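Local coordinates for actin binding protein family protein (Entamoeba histolytica HM-1:IMSS, PDB 6K2F) that probably binds actin monomers and inhibits their polymerisation, this chain being the N-terminal ADF-homology domain of a twinfilin, at residues 26-31 with 61-66; 81-86 with 116-121. All blocks are in the same frame, centred on the assembly; numbering follows the deposited sequence.

Contact 1: 26-31 with 61-66; sequences ATIVDE and PSYILF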
ATOM      1  N   ALA A  26      15.663  -4.826   3.255  1.00 13.07           N
ATOM      2  CA  ALA A  26      17.049  -4.578   2.812  1.00 13.15           C
ATOM      3  C   ALA A  26      17.989  -5.510   3.564  1.00 12.97           C
ATOM      4  O   ALA A  26      17.718  -5.853   4.714  1.00 13.79           O
ATOM      5  CB  ALA A  26      17.412  -3.133   3.022  1.00 16.71           C
ATOM      6  N   THR A  27      19.083  -5.897   2.930  1.00 14.85           N
ATOM      7  CA  THR A  27      20.138  -6.700   3.579  1.00 14.48           C
ATOM      8  C   THR A  27      21.491  -6.098   3.236  1.00 13.82           C
ATOM      9  O   THR A  27      21.618  -5.368   2.236  1.00 15.75           O
ATOM     10  CB  THR A  27      20.113  -8.186   3.190  1.00 19.66           C
ATOM     11  OG1 THR A  27      20.304  -8.311   1.781  1.00 22.25           O
ATOM     12  CG2 THR A  27      18.811  -8.851   3.571  1.00 20.16           C
ATOM     13  N   ILE A  28      22.489  -6.448   4.031  1.00 15.08           N
ATOM     14  CA  ILE A  28      23.884  -6.017   3.778  1.00 15.25           C
ATOM     15  C   ILE A  28      24.497  -7.011   2.787  1.00 18.53           C
ATOM     16  O   ILE A  28      24.608  -8.217   3.094  1.00 21.08           O
ATOM     17  CB  ILE A  28      24.646  -5.904   5.107  1.00 18.49           C
ATOM     18  CG1 ILE A  28      23.932  -4.927   6.043  1.00 18.09           C
ATOM     19  CG2 ILE A  28      26.094  -5.525   4.850  1.00 23.63           C
ATOM     20  CD1 ILE A  28      24.520  -4.819   7.443  1.00 21.08           C
ATOM     21  N   VAL A  29      24.906  -6.491   1.632  1.00 17.60           N
ATOM     22  CA  VAL A  29      25.458  -7.252   0.490  1.00 20.15           C
ATOM     23  C   VAL A  29      26.690  -6.482   0.041  1.00 22.29           C
ATOM     24  O   VAL A  29      26.576  -5.271  -0.214  1.00 21.87           O
ATOM     25  CB  VAL A  29      24.454  -7.411  -0.665  1.00 24.23           C
ATOM     26  CG1 VAL A  29      25.098  -8.112  -1.856  1.00 28.11           C
ATOM     27  CG2 VAL A  29      23.218  -8.166  -0.236  1.00 28.96           C
ATOM     28  N   ASP A  30      27.826  -7.155  -0.081  1.00 24.49           N
ATOM     29  CA  ASP A  30      29.064  -6.494  -0.548  1.00 26.15           C
ATOM     30  C   ASP A  30      29.359  -5.385   0.470  1.00 29.93           C
ATOM     31  O   ASP A  30      29.510  -5.740   1.635  1.00 33.33           O
ATOM     32  CB  ASP A  30      28.883  -6.143  -2.027  1.00 24.28           C
ATOM     33  CG  ASP A  30      28.745  -7.382  -2.915  1.00 32.88           C
ATOM     34  OD1 ASP A  30      29.079  -8.507  -2.427  1.00 30.81           O
ATOM     35  OD2 ASP A  30      28.338  -7.219  -4.097  1.00 31.01           O
ATOM     36  N   GLU A  31      29.409  -4.109   0.074  1.00 28.99           N
ATOM     37  CA  GLU A  31      29.784  -3.016   1.020  1.00 41.01           C
ATOM     38  C   GLU A  31      28.554  -2.163   1.351  1.00 35.82           C
ATOM     39  O   GLU A  31      28.724  -1.090   1.975  1.00 29.19           O
ATOM     40  CB  GLU A  31      30.932  -2.161   0.466  1.00 49.60           C
ATOM     41  CG  GLU A  31      30.987  -2.047  -1.051  1.00 62.33           C
ATOM     42  CD  GLU A  31      32.219  -1.321  -1.558  1.00 66.85           C
ATOM     43  OE1 GLU A  31      33.316  -1.559  -1.010  1.00 54.59           O
ATOM     44  OE2 GLU A  31      32.070  -0.513  -2.490  1.00 68.11           O
ATOM     45  N   PRO A  61      19.600 -12.139   9.359  1.00 13.41           N
ATOM     46  CA  PRO A  61      19.255 -10.766   9.672  1.00 11.86           C
ATOM     47  C   PRO A  61      18.747 -10.034   8.428  1.00 12.61           C
ATOM     48  O   PRO A  61      19.214 -10.228   7.351  1.00 14.38           O
ATOM     49  CB  PRO A  61      20.540 -10.163  10.233  1.00 15.82           C
ATOM     50  CG  PRO A  61      21.348 -11.358  10.686  1.00 17.03           C
ATOM     51  CD  PRO A  61      20.993 -12.453   9.707  1.00 15.15           C
ATOM     52  N   SER A  62      17.771  -9.151   8.640  1.00 12.12           N
ATOM     53  CA  SER A  62      17.324  -8.222   7.581  1.00 12.32           C
ATOM     54  C   SER A  62      16.717  -6.995   8.216  1.00 12.71           C
ATOM     55  O   SER A  62      16.361  -7.027   9.414  1.00 11.92           O
ATOM     56  CB  SER A  62      16.403  -8.844   6.560  1.00 12.79           C
ATOM     57  OG  SER A  62      15.168  -9.250   7.118  1.00 15.64           O
ATOM     58  N   TYR A  63      16.661  -5.924   7.445  1.00 13.60           N
ATOM     59  CA  TYR A  63      15.940  -4.704   7.829  1.00 11.20           C
ATOM     60  C   TYR A  63      14.649  -4.599   7.038  1.00 13.18           C
ATOM     61  O   TYR A  63      14.604  -4.936   5.853  1.00 12.50           O
ATOM     62  CB  TYR A  63      16.762  -3.470   7.513  1.00 14.08           C
ATOM     63  CG  TYR A  63      18.121  -3.421   8.145  1.00 11.77           C
ATOM     64  CD1 TYR A  63      18.272  -3.256   9.504  1.00 12.77           C
ATOM     65  CD2 TYR A  63      19.264  -3.477   7.366  1.00 12.45           C
ATOM     66  CE1 TYR A  63      19.527  -3.169  10.087  1.00 12.85           C
ATOM     67  CE2 TYR A  63      20.519  -3.355   7.924  1.00 14.77           C
ATOM     68  CZ  TYR A  63      20.663  -3.210   9.287  1.00 15.56           C
ATOM     69  OH  TYR A  63      21.930  -3.130   9.797  1.00 16.07           O
ATOM     70  N   ILE A  64      13.628  -4.034   7.669  1.00 11.06           N
ATOM     71  CA  ILE A  64      12.376  -3.648   6.962  1.00 13.23           C
ATOM     72  C   ILE A  64      12.137  -2.170   7.238  1.00 14.59           C
ATOM     73  O   ILE A  64      12.078  -1.787   8.395  1.00 13.22           O
ATOM     74  CB  ILE A  64      11.137  -4.422   7.439  1.00 15.60           C
ATOM     75  CG1 ILE A  64      11.335  -5.936   7.471  1.00 22.31           C
ATOM     76  CG2 ILE A  64       9.951  -3.999   6.576  1.00 16.73           C
ATOM     77  CD1 ILE A  64      11.310  -6.554   6.146  1.00 22.15           C
ATOM     78  N   LEU A  65      12.062  -1.371   6.182  1.00 13.61           N
ATOM     79  CA  LEU A  65      11.636   0.038   6.272  1.00 12.37           C
ATOM     80  C   LEU A  65      10.138   0.056   6.012  1.00 10.57           C
ATOM     81  O   LEU A  65       9.739  -0.238   4.887  1.00 12.52           O
ATOM     82  CB  LEU A  65      12.411   0.870   5.258  1.00 13.44           C
ATOM     83  CG  LEU A  65      13.920   0.754   5.369  1.00 19.69           C
ATOM     84  CD1 LEU A  65      14.600   1.564   4.291  1.00 19.72           C
ATOM     85  CD2 LEU A  65      14.382   1.174   6.744  1.00 24.28           C
ATOM     86  N   PHE A  66       9.363   0.284   7.055  1.00 13.04           N
ATOM     87  CA  PHE A  66       7.900   0.090   7.031  1.00 14.55           C
ATOM     88  C   PHE A  66       7.234   1.464   7.169  1.00 11.80           C
ATOM     89  O   PHE A  66       7.369   2.149   8.172  1.00 12.83           O
ATOM     90  CB  PHE A  66       7.485  -0.866   8.139  1.00 12.10           C
ATOM     91  CG  PHE A  66       6.082  -1.379   7.990  1.00 12.24           C
ATOM     92  CD1 PHE A  66       5.018  -0.596   8.396  1.00 12.47           C
ATOM     93  CD2 PHE A  66       5.833  -2.647   7.481  1.00 10.55           C
ATOM     94  CE1 PHE A  66       3.724  -1.063   8.283  1.00 13.51           C
ATOM     95  CE2 PHE A  66       4.528  -3.091   7.325  1.00 13.83           C
ATOM     96  CZ  PHE A  66       3.483  -2.304   7.737  1.00 12.07           C
TER
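Ala-26 O accepts one bond across the two segments, the straighter of the two that join them: Tyr-63 N reaches it at 2.9 Å, nearly along the C=O axis and with 169° at the hydrogen. The return bond, Ala-26 N to Tyr-63 O at 2.8 Å, arrives in the plane of the carbonyl. Together they close the ring of an antiparallel hydrogen-bonded pair, the single such pair between 26-31 and 61-66, which joins strands 23-29 and 62-68 in the mixed sheet of the ADF-homology fold. The strand directions make 140°, well short of antiparallel, and beyond Thr-27 the chain of 26-31 splays away from its partner. From there the contact passes to side chains. With CG anti to its carbonyl carbon (chi1 -57°), Tyr-63 sends its ring out on the same sheet face as the Ala-26 methyl and along toward Ile-28. The isoleucine crosses it obliquely: Ile-28 CD1 lies 3.9 Å from Tyr-63 OH, and Ile-28 CG1 is 4.2 Å from CE2 of the same ring. That hydroxyl is bonded to Tyr-98 O, and the ring also meets Phe-105 edge-to-face, so helices 92-101 and 103-109 hold the ring over the face that bears Ala-26 and Tyr-63. Thr-27 adds an apolar touch, its CG2 sitting 3.8 Å from Ser-62 CB; Ser-62 OG turns to Gln-25 NE2 instead. A second tie to the helix is the bond between Ile-28 N and Tyr-98 OH, which engages the strand where it diverges from 62-66. The chemistry is thus divided: two nearly straight backbone bonds set the register at one point, while the Tyr-63 ring, apolar along its length and satisfied at its hydroxyl, packs against both Ile-28 and the helices.

Contact 2: 81-86 with 116-121; sequences LLLAYI and YEIHGT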
ATOM      1  N   LEU A  81       8.806   3.110  10.258  1.00 14.05           N
ATOM      2  CA  LEU A  81       9.418   2.230  11.272  1.00 12.82           C
ATOM      3  C   LEU A  81      10.663   1.608  10.661  1.00 14.48           C
ATOM      4  O   LEU A  81      10.634   1.208   9.481  1.00 14.26           O
ATOM      5  CB  LEU A  81       8.455   1.113  11.673  1.00 15.32           C
ATOM      6  CG  LEU A  81       7.030   1.535  11.982  1.00 14.46           C
ATOM      7  CD1 LEU A  81       6.187   0.293  12.214  1.00 19.05           C
ATOM      8  CD2 LEU A  81       6.996   2.483  13.148  1.00 16.18           C
ATOM      9  N   LEU A  82      11.714   1.516  11.454  1.00 13.36           N
ATOM     10  CA  LEU A  82      12.877   0.684  11.091  1.00 14.28           C
ATOM     11  C   LEU A  82      12.734  -0.610  11.880  1.00 13.52           C
ATOM     12  O   LEU A  82      12.830  -0.563  13.114  1.00 15.73           O
ATOM     13  CB  LEU A  82      14.174   1.419  11.426  1.00 14.60           C
ATOM     14  CG  LEU A  82      15.433   0.569  11.207  1.00 20.81           C
ATOM     15  CD1 LEU A  82      15.527   0.056   9.780  1.00 25.72           C
ATOM     16  CD2 LEU A  82      16.663   1.368  11.589  1.00 26.87           C
ATOM     17  N   LEU A  83      12.425  -1.699  11.190  1.00 11.96           N
ATOM     18  CA  LEU A  83      12.325  -3.032  11.823  1.00 12.23           C
ATOM     19  C   LEU A  83      13.663  -3.714  11.580  1.00 14.43           C
ATOM     20  O   LEU A  83      14.060  -3.817  10.417  1.00 14.72           O
ATOM     21  CB  LEU A  83      11.181  -3.820  11.196  1.00 14.98           C
ATOM     22  CG  LEU A  83       9.827  -3.109  11.149  1.00 15.16           C
ATOM     23  CD1 LEU A  83       8.778  -4.034  10.558  1.00 16.74           C
ATOM     24  CD2 LEU A  83       9.398  -2.612  12.514  1.00 16.38           C
ATOM     25  N   ALA A  84      14.354  -4.122  12.629  1.00 10.78           N
ATOM     26  CA  ALA A  84      15.649  -4.802  12.451  1.00 12.71           C
ATOM     27  C   ALA A  84      15.479  -6.198  13.029  1.00 11.07           C
ATOM     28  O   ALA A  84      15.351  -6.316  14.273  1.00 11.94           O
ATOM     29  CB  ALA A  84      16.741  -4.048  13.133  1.00 14.43           C
ATOM     30  N   TYR A  85      15.450  -7.196  12.148  1.00 11.81           N
ATOM     31  CA  TYR A  85      15.366  -8.621  12.538  1.00 11.54           C
ATOM     32  C   TYR A  85      16.803  -9.116  12.663  1.00 11.44           C
ATOM     33  O   TYR A  85      17.481  -9.200  11.643  1.00 12.48           O
ATOM     34  CB  TYR A  85      14.558  -9.428  11.524  1.00 12.22           C
ATOM     35  CG  TYR A  85      14.637 -10.919  11.758  1.00 11.49           C
ATOM     36  CD1 TYR A  85      14.254 -11.481  12.961  1.00 12.27           C
ATOM     37  CD2 TYR A  85      15.128 -11.770  10.789  1.00 14.13           C
ATOM     38  CE1 TYR A  85      14.344 -12.845  13.182  1.00 13.01           C
ATOM     39  CE2 TYR A  85      15.231 -13.127  11.004  1.00 10.85           C
ATOM     40  CZ  TYR A  85      14.837 -13.682  12.205  1.00 11.56           C
ATOM     41  OH  TYR A  85      14.966 -15.031  12.413  1.00 13.83           O
ATOM     42  N   ILE A  86      17.262  -9.300  13.885  1.00 11.01           N
ATOM     43  CA  ILE A  86      18.662  -9.702  14.153  1.00 14.32           C
ATOM     44  C   ILE A  86      18.596 -10.887  15.093  1.00 12.97           C
ATOM     45  O   ILE A  86      18.688 -10.736  16.314  1.00 13.99           O
ATOM     46  CB  ILE A  86      19.495  -8.527  14.693  1.00 15.11           C
ATOM     47  CG1 ILE A  86      19.407  -7.324  13.754  1.00 16.17           C
ATOM     48  CG2 ILE A  86      20.935  -8.984  14.932  1.00 19.74           C
ATOM     49  CD1 ILE A  86      20.048  -6.080  14.307  1.00 21.43           C
ATOM     50  N   TYR A 116       9.857   5.064  15.021  1.00 15.90           N
ATOM     51  CA  TYR A 116      10.447   4.071  15.939  1.00 16.77           C
ATOM     52  C   TYR A 116      11.475   3.222  15.202  1.00 17.58           C
ATOM     53  O   TYR A 116      11.300   2.943  14.004  1.00 14.87           O
ATOM     54  CB  TYR A 116       9.387   3.102  16.465  1.00 17.61           C
ATOM     55  CG  TYR A 116       8.318   3.756  17.293  1.00 19.74           C
ATOM     56  CD1 TYR A 116       8.639   4.402  18.475  1.00 21.59           C
ATOM     57  CD2 TYR A 116       6.996   3.736  16.883  1.00 20.65           C
ATOM     58  CE1 TYR A 116       7.666   5.003  19.248  1.00 25.53           C
ATOM     59  CE2 TYR A 116       6.015   4.348  17.643  1.00 20.00           C
ATOM     60  CZ  TYR A 116       6.351   4.973  18.822  1.00 25.34           C
ATOM     61  OH  TYR A 116       5.380   5.551  19.589  1.00 32.54           O
ATOM     62  N   GLU A 117      12.471   2.774  15.955  1.00 16.46           N
ATOM     63  CA  GLU A 117      13.400   1.713  15.523  1.00 16.48           C
ATOM     64  C   GLU A 117      13.097   0.521  16.421  1.00 17.13           C
ATOM     65  O   GLU A 117      13.269   0.663  17.653  1.00 22.98           O
ATOM     66  CB  GLU A 117      14.826   2.236  15.590  1.00 19.37           C
ATOM     67  CG  GLU A 117      15.035   3.475  14.722  1.00 26.55           C
ATOM     68  CD  GLU A 117      16.481   3.934  14.641  1.00 45.18           C
ATOM     69  OE1 GLU A 117      17.331   3.248  15.228  1.00 37.03           O
ATOM     70  OE2 GLU A 117      16.751   4.975  13.994  1.00 30.65           O
ATOM     71  N   ILE A 118      12.694  -0.594  15.841  1.00 14.61           N
ATOM     72  CA  ILE A 118      12.225  -1.805  16.564  1.00 13.86           C
ATOM     73  C   ILE A 118      13.211  -2.946  16.307  1.00 16.84           C
ATOM     74  O   ILE A 118      13.265  -3.476  15.174  1.00 16.51           O
ATOM     75  CB  ILE A 118      10.793  -2.181  16.180  1.00 16.58           C
ATOM     76  CG1 ILE A 118       9.850  -1.003  16.390  1.00 21.51           C
ATOM     77  CG2 ILE A 118      10.354  -3.411  16.960  1.00 22.06           C
ATOM     78  CD1 ILE A 118       8.435  -1.254  15.937  1.00 20.84           C
ATOM     79  N   HIS A 119      13.960  -3.305  17.343  1.00 17.33           N
ATOM     80  CA  HIS A 119      14.923  -4.428  17.286  1.00 16.35           C
ATOM     81  C   HIS A 119      14.188  -5.698  17.707  1.00 18.09           C
ATOM     82  O   HIS A 119      13.556  -5.687  18.768  1.00 25.12           O
ATOM     83  CB  HIS A 119      16.116  -4.098  18.174  1.00 17.13           C
ATOM     84  CG  HIS A 119      17.150  -5.163  18.228  1.00 20.45           C
ATOM     85  ND1 HIS A 119      18.387  -5.004  17.637  1.00 25.03           N
ATOM     86  CD2 HIS A 119      17.160  -6.369  18.837  1.00 27.00           C
ATOM     87  CE1 HIS A 119      19.111  -6.095  17.866  1.00 20.80           C
ATOM     88  NE2 HIS A 119      18.387  -6.941  18.596  1.00 30.04           N
ATOM     89  N   GLY A 120      14.195  -6.737  16.883  1.00 15.78           N
ATOM     90  CA  GLY A 120      13.527  -8.007  17.209  1.00 14.95           C
ATOM     91  C   GLY A 120      14.435  -9.167  16.880  1.00 15.15           C
ATOM     92  O   GLY A 120      15.315  -8.994  16.038  1.00 14.71           O
ATOM     93  N   THR A 121      14.261 -10.297  17.559  1.00 12.66           N
ATOM     94  CA  THR A 121      15.160 -11.473  17.371  1.00 13.30           C
ATOM     95  C   THR A 121      14.379 -12.679  16.870  1.00 13.36           C
ATOM     96  O   THR A 121      15.019 -13.679  16.555  1.00 15.00           O
ATOM     97  CB  THR A 121      15.916 -11.781  18.666  1.00 17.42           C
ATOM     98  OG1 THR A 121      14.985 -12.275  19.638  1.00 16.79           O
ATOM     99  CG2 THR A 121      16.646 -10.556  19.188  1.00 21.08           C
TER
HETATM  100  O   HOH W   1      14.299 -15.978  14.808  1.00 15.55           O
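The ring of Tyr-85 has water 1 at its edge, in plane, where Tyr-85 OH lies 2.7 Å from the oxygen of water 1; obliquely to the ring sits the carbonyl of Thr-121, with Tyr-85 CE1 3.5 Å from Thr-121 O. Water 1 donates to that same Thr-121 O and so joins the two strand ends, while Tyr-85 OH is also bonded to Gly-59 N and the ring meets Phe-123 edge-to-face. At the other end, Leu-81 CD2 comes to the edge of the Tyr-116 ring, near its plane, 3.9 Å from CD2 of the tyrosine; the two side chains lie side by side and point the same way. The imidazole of His-119 is crossed at about a right angle by Ile-86, whose CD1 stands 3.7 Å from His-119 CE1, oblique to the ring. Between these groups, Leu-83 CD2 lies 3.8 Å from Ile-118 CD1 on the face that also bears Tyr-85 and Tyr-116, which helix 127-137 covers through Tyr-131 and Phe-134. On the reverse face Leu-82 CB meets Glu-117 CG at 4.0 Å, and Leu-82 CD2 lies beside CG and the carboxylate carbon of Glu-117, which is salt-bridged to Arg-106. The backbone carries five hydrogen bonds, all near-straight; the shortest, Ile-118 N to Leu-82 O at 2.7 Å, runs almost along the C=O axis with 175° at the hydrogen. Donors and acceptors alternate along 81-86: the N of Leu-82, Ala-84 and Ile-86 give, and the O of Leu-82 and Ala-84 receive. The strand axes diverge by just 14°. Two parallel neighbours linked through helices 92-101 and 103-109, on the face opposite helix 127-137, form a beta-alpha-beta crossover, an element of the ADF-homology (cofilin) fold, in which a mixed sheet is sandwiched between helices.

How the contacts relate
Contact 1 and contact 2 lie in series along the chain, the first closing before the second opens, with centres about 11 Å apart. Both belong to one mixed sheet, in which strands 23-29, 62-68, 77-85 and 114-120 lie next to one another in that order; the middle two are direct antiparallel neighbours and join the contacts. Evidence for that seam is the pair of probable hydrogen bonds Phe-66 O to Leu-81 N (2.7 Å) and Ile-64 N to Leu-83 O (2.8 Å), with Leu-65 packed on Leu-82. Helix 92-101 touches both contacts, since Tyr-98 meets Tyr-63 and Ile-86. Antiparallel and parallel pairings thus combine in a single ADF-homology domain.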